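Protein LRIM1 (Anopheles gambiae, PDB 3O53) regulates complement-like immunity in the malaria mosquito as a heterodimer with APL1C, this chain being its leucine-rich repeat domain. Local coordinates at residues 224-229 / 245-250; 253-258 / 289-294. All coordinates share one frame; numbering follows the deposited sequence.

Contact 1: residues 224-229 / 245-250; sequences NKLVLI and RGNGFH
Leu226 lies side by side with Phe249, both side chains pointing the same way, and its CB meets Phe249 CE1 at 3.6 Å. Ile229, three residues on from Leu226, crosses the ring obliquely, with Ile229 CD1 3.7 Å from Phe249 CE1. Asn247 CB packs over one face of the ring, offset toward its rim. Asn247 itself turns inward: CG sits beside its own backbone N (chi1 -74°), and OD1 accepts the nearly straight bond from Leu226 N at 3.0 Å. That N-H arrives from above the carboxamide plane, 44° out of it. The amide nitrogen is gripped too: Asn247 ND2 donates to the carbonyls of Leu221 and Leu244, outside the two segments. Two backbone bonds continue the pairing: Gly248 N to Leu226 O at 2.9 Å, and His250 N to Val227 O at 3.0 Å. At the other end a water donates to both Asn224 O and Gly246 O, joining two carbonyls that cannot bond each other. Asn224 repeats the role of Asn247 one turn earlier, its OD1 accepting from Leu203 N. Inward asparagines bonding successive turns, with leucine, isoleucine and phenylalanine filling the interior, form the asparagine ladder of a leucine-rich repeat solenoid.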
loop_
_atom_site.group_PDB
_atom_site.type_symbol
_atom_site.label_atom_id
_atom_site.label_comp_id
_atom_site.label_asym_id
_atom_site.label_seq_id
_atom_site.Cartn_x
_atom_site.Cartn_y
_atom_site.Cartn_z
ATOM N N ASN A 224 0.066 -7.496 15.363
ATOM C CA ASN A 224 -1.176 -6.800 15.629
ATOM C C ASN A 224 -1.543 -7.056 17.093
ATOM O O ASN A 224 -0.654 -7.160 17.932
ATOM C CB ASN A 224 -2.253 -7.258 14.657
ATOM C CG ASN A 224 -2.179 -6.508 13.331
ATOM O OD1 ASN A 224 -2.967 -5.609 13.080
ATOM N ND2 ASN A 224 -1.204 -6.859 12.498
ATOM N N LYS A 225 -2.830 -7.147 17.404
ATOM C CA LYS A 225 -3.266 -7.443 18.765
ATOM C C LYS A 225 -4.369 -8.476 18.724
ATOM O O LYS A 225 -5.339 -8.393 19.478
ATOM C CB LYS A 225 -3.762 -6.166 19.448
ATOM C CG LYS A 225 -2.731 -5.054 19.402
ATOM C CD LYS A 225 -3.064 -3.925 20.344
ATOM C CE LYS A 225 -3.720 -2.787 19.617
ATOM N NZ LYS A 225 -3.365 -1.512 20.275
ATOM N N LEU A 226 -4.214 -9.453 17.833
ATOM C CA LEU A 226 -5.267 -10.426 17.587
ATOM C C LEU A 226 -5.546 -11.286 18.812
ATOM O O LEU A 226 -4.635 -11.826 19.428
ATOM C CB LEU A 226 -4.896 -11.336 16.415
ATOM C CG LEU A 226 -4.764 -10.658 15.052
ATOM C CD1 LEU A 226 -4.293 -11.672 14.019
ATOM C CD2 LEU A 226 -6.092 -9.997 14.612
ATOM N N VAL A 227 -6.824 -11.421 19.140
ATOM C CA VAL A 227 -7.258 -12.317 20.202
ATOM C C VAL A 227 -8.003 -13.507 19.593
ATOM O O VAL A 227 -7.844 -14.645 20.033
ATOM C CB VAL A 227 -8.203 -11.600 21.183
ATOM C CG1 VAL A 227 -8.503 -12.498 22.369
ATOM C CG2 VAL A 227 -7.603 -10.268 21.645
ATOM N N LEU A 228 -8.812 -13.237 18.572
ATOM C CA LEU A 228 -9.650 -14.261 17.952
ATOM C C LEU A 228 -9.516 -14.284 16.437
ATOM O O LEU A 228 -9.212 -13.268 15.814
ATOM C CB LEU A 228 -11.125 -14.024 18.292
ATOM C CG LEU A 228 -11.513 -14.077 19.765
ATOM C CD1 LEU A 228 -13.024 -13.883 19.919
ATOM C CD2 LEU A 228 -11.061 -15.395 20.377
ATOM N N ILE A 229 -9.784 -15.453 15.865
ATOM C CA ILE A 229 -9.825 -15.669 14.422
ATOM C C ILE A 229 -11.172 -16.282 14.077
ATOM O O ILE A 229 -11.648 -17.166 14.786
ATOM C CB ILE A 229 -8.743 -16.684 13.972
ATOM C CG1 ILE A 229 -7.349 -16.175 14.325
ATOM C CG2 ILE A 229 -8.854 -16.962 12.463
ATOM C CD1 ILE A 229 -6.222 -17.201 14.075
ATOM N N ARG A 245 2.615 -14.101 14.023
ATOM C CA ARG A 245 3.449 -13.921 15.200
ATOM C C ARG A 245 3.113 -12.596 15.880
ATOM O O ARG A 245 2.592 -11.695 15.239
ATOM C CB ARG A 245 4.926 -13.913 14.807
ATOM C CG ARG A 245 5.485 -15.259 14.387
ATOM C CD ARG A 245 6.935 -15.090 14.000
ATOM N NE ARG A 245 7.067 -14.124 12.910
ATOM C CZ ARG A 245 8.171 -13.445 12.621
ATOM N NH1 ARG A 245 9.274 -13.601 13.341
ATOM N NH2 ARG A 245 8.167 -12.598 11.601
ATOM N N GLY A 246 3.401 -12.496 17.176
ATOM C CA GLY A 246 3.328 -11.232 17.886
ATOM C C GLY A 246 1.935 -10.778 18.303
ATOM O O GLY A 246 1.722 -9.602 18.565
ATOM N N ASN A 247 0.983 -11.697 18.363
ATOM C CA ASN A 247 -0.376 -11.337 18.739
ATOM C C ASN A 247 -0.709 -11.805 20.172
ATOM O O ASN A 247 0.194 -12.044 20.956
ATOM C CB ASN A 247 -1.338 -11.872 17.687
ATOM C CG ASN A 247 -1.281 -11.056 16.403
ATOM O OD1 ASN A 247 -1.603 -9.874 16.411
ATOM N ND2 ASN A 247 -0.846 -11.677 15.303
ATOM N N GLY A 248 -1.988 -11.911 20.520
ATOM C CA GLY A 248 -2.373 -12.350 21.859
ATOM C C GLY A 248 -3.527 -13.334 21.817
ATOM O O GLY A 248 -4.572 -13.101 22.413
ATOM N N PHE A 249 -3.338 -14.443 21.110
ATOM C CA PHE A 249 -4.439 -15.351 20.803
ATOM C C PHE A 249 -4.989 -16.084 22.018
ATOM O O PHE A 249 -4.247 -16.446 22.921
ATOM C CB PHE A 249 -3.986 -16.415 19.801
ATOM C CG PHE A 249 -3.750 -15.889 18.425
ATOM C CD1 PHE A 249 -4.795 -15.374 17.678
ATOM C CD2 PHE A 249 -2.482 -15.934 17.865
ATOM C CE1 PHE A 249 -4.580 -14.892 16.405
ATOM C CE2 PHE A 249 -2.257 -15.449 16.588
ATOM C CZ PHE A 249 -3.306 -14.926 15.857
ATOM N N HIS A 250 -6.298 -16.315 22.010
ATOM C CA HIS A 250 -6.909 -17.297 22.888
ATOM C C HIS A 250 -6.653 -18.667 22.274
ATOM O O HIS A 250 -6.872 -18.860 21.079
ATOM C CB HIS A 250 -8.414 -17.021 23.010
ATOM C CG HIS A 250 -9.223 -18.206 23.438
ATOM N ND1 HIS A 250 -8.957 -18.918 24.589
ATOM C CD2 HIS A 250 -10.312 -18.787 22.882
ATOM C CE1 HIS A 250 -9.838 -19.893 24.715
ATOM N NE2 HIS A 250 -10.672 -19.836 23.693
HETATM O O HOH W 1 0.080 -8.224 20.452
#

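Contact 2: residues 253-258 / 289-294; sequences TLRDFF and GHYGAY
The Tyr291 ring lies with one face against the helix backbone: Arg255 CA stands 3.7 Å from the ring centroid, 20° off the normal, in a CH-pi contact, and Leu254 C covers the same face toward the rim. Arg255 CB approaches Tyr291 CE1 at 3.4 Å and CG touches the ring near its hydroxyl; beyond them the poorly ordered chain bends at chi3 and leads away, as modelled, to a salt bridge with Asp256, NH1 to OD1. Phe258 offers its edge to both tyrosines, with CD2 4.0 Å from Tyr291 CD2 and CZ 4.1 Å from Tyr294 CE2. Phe258 and Tyr294 cross at about a right angle and meet edge to edge. Tyr291 CG is anti to its backbone N (chi1 -167°), and from there the ring slides past Leu254, which runs in the opposite direction; the two CB atoms, Leu254 CB and Tyr291 CB, are 3.8 Å apart. Leu254 CD1 reaches on to Tyr294 CB at 4.1 Å. The contact between the segments is apolar apart from a water that donates to Arg255 O and sits close to Tyr291 OH; Tyr294 OH turns elsewhere, bonding Leu244 N just after strand 241-243. A type II' turn from Tyr291 to Tyr294, with Gly292 at positive phi, places both tyrosines toward the helix. Helix 251-259 packs on strand 228-229 through Leu254 and Phe257, and on the hairpin of strands 289-291 and 294-296 through Leu254, Arg255 and Phe258, while helix 262-276 packs on Phe258 and Tyr294.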
loop_
_atom_site.group_PDB
_atom_site.type_symbol
_atom_site.label_atom_id
_atom_site.label_comp_id
_atom_site.label_asym_id
_atom_site.label_seq_id
_atom_site.Cartn_x
_atom_site.Cartn_y
_atom_site.Cartn_z
ATOM N N THR A 253 -9.158 -20.278 19.989
ATOM C CA THR A 253 -9.381 -19.740 18.654
ATOM C C THR A 253 -8.414 -20.389 17.659
ATOM O O THR A 253 -8.776 -20.664 16.516
ATOM C CB THR A 253 -9.270 -18.205 18.626
ATOM O OG1 THR A 253 -10.104 -17.684 17.583
ATOM C CG2 THR A 253 -7.817 -17.752 18.409
ATOM N N LEU A 254 -7.188 -20.652 18.100
ATOM C CA LEU A 254 -6.226 -21.353 17.256
ATOM C C LEU A 254 -6.657 -22.805 17.032
ATOM O O LEU A 254 -6.629 -23.302 15.911
ATOM C CB LEU A 254 -4.829 -21.300 17.874
ATOM C CG LEU A 254 -4.213 -19.900 17.937
ATOM C CD1 LEU A 254 -2.956 -19.907 18.773
ATOM C CD2 LEU A 254 -3.922 -19.379 16.530
ATOM N N ARG A 255 -7.073 -23.488 18.091
ATOM C CA ARG A 255 -7.524 -24.866 17.938
ATOM C C ARG A 255 -8.668 -24.938 16.924
ATOM O O ARG A 255 -8.644 -25.766 16.022
ATOM C CB ARG A 255 -7.962 -25.458 19.277
ATOM C CG ARG A 255 -8.394 -26.924 19.195
ATOM C CD ARG A 255 -8.845 -27.446 20.551
ATOM N NE ARG A 255 -9.606 -26.445 21.294
ATOM C CZ ARG A 255 -10.857 -26.087 21.011
ATOM N NH1 ARG A 255 -11.500 -26.645 19.995
ATOM N NH2 ARG A 255 -11.465 -25.165 21.746
ATOM N N ASP A 256 -9.660 -24.061 17.067
ATOM C CA ASP A 256 -10.805 -24.041 16.156
ATOM C C ASP A 256 -10.402 -23.779 14.705
ATOM O O ASP A 256 -10.815 -24.502 13.799
ATOM C CB ASP A 256 -11.831 -22.989 16.595
ATOM C CG ASP A 256 -12.541 -23.363 17.890
ATOM O OD1 ASP A 256 -12.456 -24.538 18.295
ATOM O OD2 ASP A 256 -13.185 -22.485 18.503
ATOM N N PHE A 257 -9.612 -22.731 14.485
ATOM C CA PHE A 257 -9.214 -22.337 13.137
ATOM C C PHE A 257 -8.363 -23.410 12.452
ATOM O O PHE A 257 -8.609 -23.766 11.300
ATOM C CB PHE A 257 -8.427 -21.024 13.185
ATOM C CG PHE A 257 -7.776 -20.665 11.880
ATOM C CD1 PHE A 257 -8.538 -20.175 10.825
ATOM C CD2 PHE A 257 -6.409 -20.815 11.702
ATOM C CE1 PHE A 257 -7.949 -19.835 9.621
ATOM C CE2 PHE A 257 -5.810 -20.487 10.494
ATOM C CZ PHE A 257 -6.585 -19.995 9.450
ATOM N N PHE A 258 -7.350 -23.915 13.153
ATOM C CA PHE A 258 -6.430 -24.884 12.553
ATOM C C PHE A 258 -7.094 -26.247 12.349
ATOM O O PHE A 258 -6.714 -27.000 11.453
ATOM C CB PHE A 258 -5.152 -25.041 13.395
ATOM C CG PHE A 258 -4.152 -23.921 13.210
ATOM C CD1 PHE A 258 -3.886 -23.408 11.950
ATOM C CD2 PHE A 258 -3.463 -23.401 14.296
ATOM C CE1 PHE A 258 -2.958 -22.380 11.772
ATOM C CE2 PHE A 258 -2.532 -22.372 14.125
ATOM C CZ PHE A 258 -2.282 -21.864 12.860
ATOM N N GLY A 289 1.345 -20.849 26.777
ATOM C CA GLY A 289 1.715 -22.036 26.038
ATOM C C GLY A 289 1.660 -21.719 24.559
ATOM O O GLY A 289 1.752 -20.561 24.164
ATOM N N HIS A 290 1.521 -22.744 23.737
ATOM C CA HIS A 290 1.410 -22.556 22.304
ATOM C C HIS A 290 0.263 -23.397 21.805
ATOM O O HIS A 290 -0.109 -24.384 22.433
ATOM C CB HIS A 290 2.690 -23.001 21.587
ATOM C CG HIS A 290 3.884 -22.154 21.895
ATOM N ND1 HIS A 290 4.589 -22.265 23.073
ATOM C CD2 HIS A 290 4.504 -21.188 21.175
ATOM C CE1 HIS A 290 5.581 -21.391 23.075
ATOM N NE2 HIS A 290 5.555 -20.732 21.932
ATOM N N TYR A 291 -0.308 -22.998 20.677
ATOM C CA TYR A 291 -1.075 -23.925 19.877
ATOM C C TYR A 291 -0.465 -23.876 18.496
ATOM O O TYR A 291 -0.587 -22.880 17.780
ATOM C CB TYR A 291 -2.573 -23.607 19.858
ATOM C CG TYR A 291 -3.364 -24.768 19.293
ATOM C CD1 TYR A 291 -4.113 -25.604 20.117
ATOM C CD2 TYR A 291 -3.310 -25.060 17.938
ATOM C CE1 TYR A 291 -4.810 -26.680 19.592
ATOM C CE2 TYR A 291 -4.000 -26.123 17.407
ATOM C CZ TYR A 291 -4.747 -26.930 18.232
ATOM O OH TYR A 291 -5.429 -27.986 17.677
ATOM N N GLY A 292 0.236 -24.948 18.145
ATOM C CA GLY A 292 1.091 -24.925 16.985
ATOM C C GLY A 292 2.173 -23.904 17.244
ATOM O O GLY A 292 2.663 -23.759 18.364
ATOM N N ALA A 293 2.520 -23.152 16.216
ATOM C CA ALA A 293 3.654 -22.253 16.306
ATOM C C ALA A 293 3.377 -20.999 17.143
ATOM O O ALA A 293 4.309 -20.306 17.531
ATOM C CB ALA A 293 4.112 -21.867 14.910
ATOM N N TYR A 294 2.119 -20.698 17.436
ATOM C CA TYR A 294 1.826 -19.416 18.076
ATOM C C TYR A 294 1.542 -19.498 19.579
ATOM O O TYR A 294 0.929 -20.440 20.053
ATOM C CB TYR A 294 0.668 -18.742 17.360
ATOM C CG TYR A 294 0.945 -18.499 15.895
ATOM C CD1 TYR A 294 2.074 -17.796 15.478
ATOM C CD2 TYR A 294 0.068 -18.962 14.930
ATOM C CE1 TYR A 294 2.319 -17.576 14.122
ATOM C CE2 TYR A 294 0.295 -18.742 13.595
ATOM C CZ TYR A 294 1.411 -18.056 13.194
ATOM O OH TYR A 294 1.591 -17.854 11.844
HETATM O O HOH W 2 -6.692 -28.084 15.520
#

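How the contacts relate
Contact 1 joins two successive turns of the solenoid, whereas contact 2 joins the helix that follows them to a hairpin of the C-terminal end. Their centres lie 10 Å apart and the chain passes directly from one to the other through His250, the N-cap of helix 251-259. Thr253 OG1 and Ile229 N, 2.8 Å apart in a probable hydrogen bond, tie the helix to strand 228-229. Contact 1, partly buried, combines backbone and asparagine bonds with an apolar interior; contact 2 is mostly buried and depends on aromatic and aliphatic packing, with exposed Arg255 and partly exposed Tyr291 at its solvent side. Leu254 touches Phe249 and Ile229, making the two apolar interiors continuous.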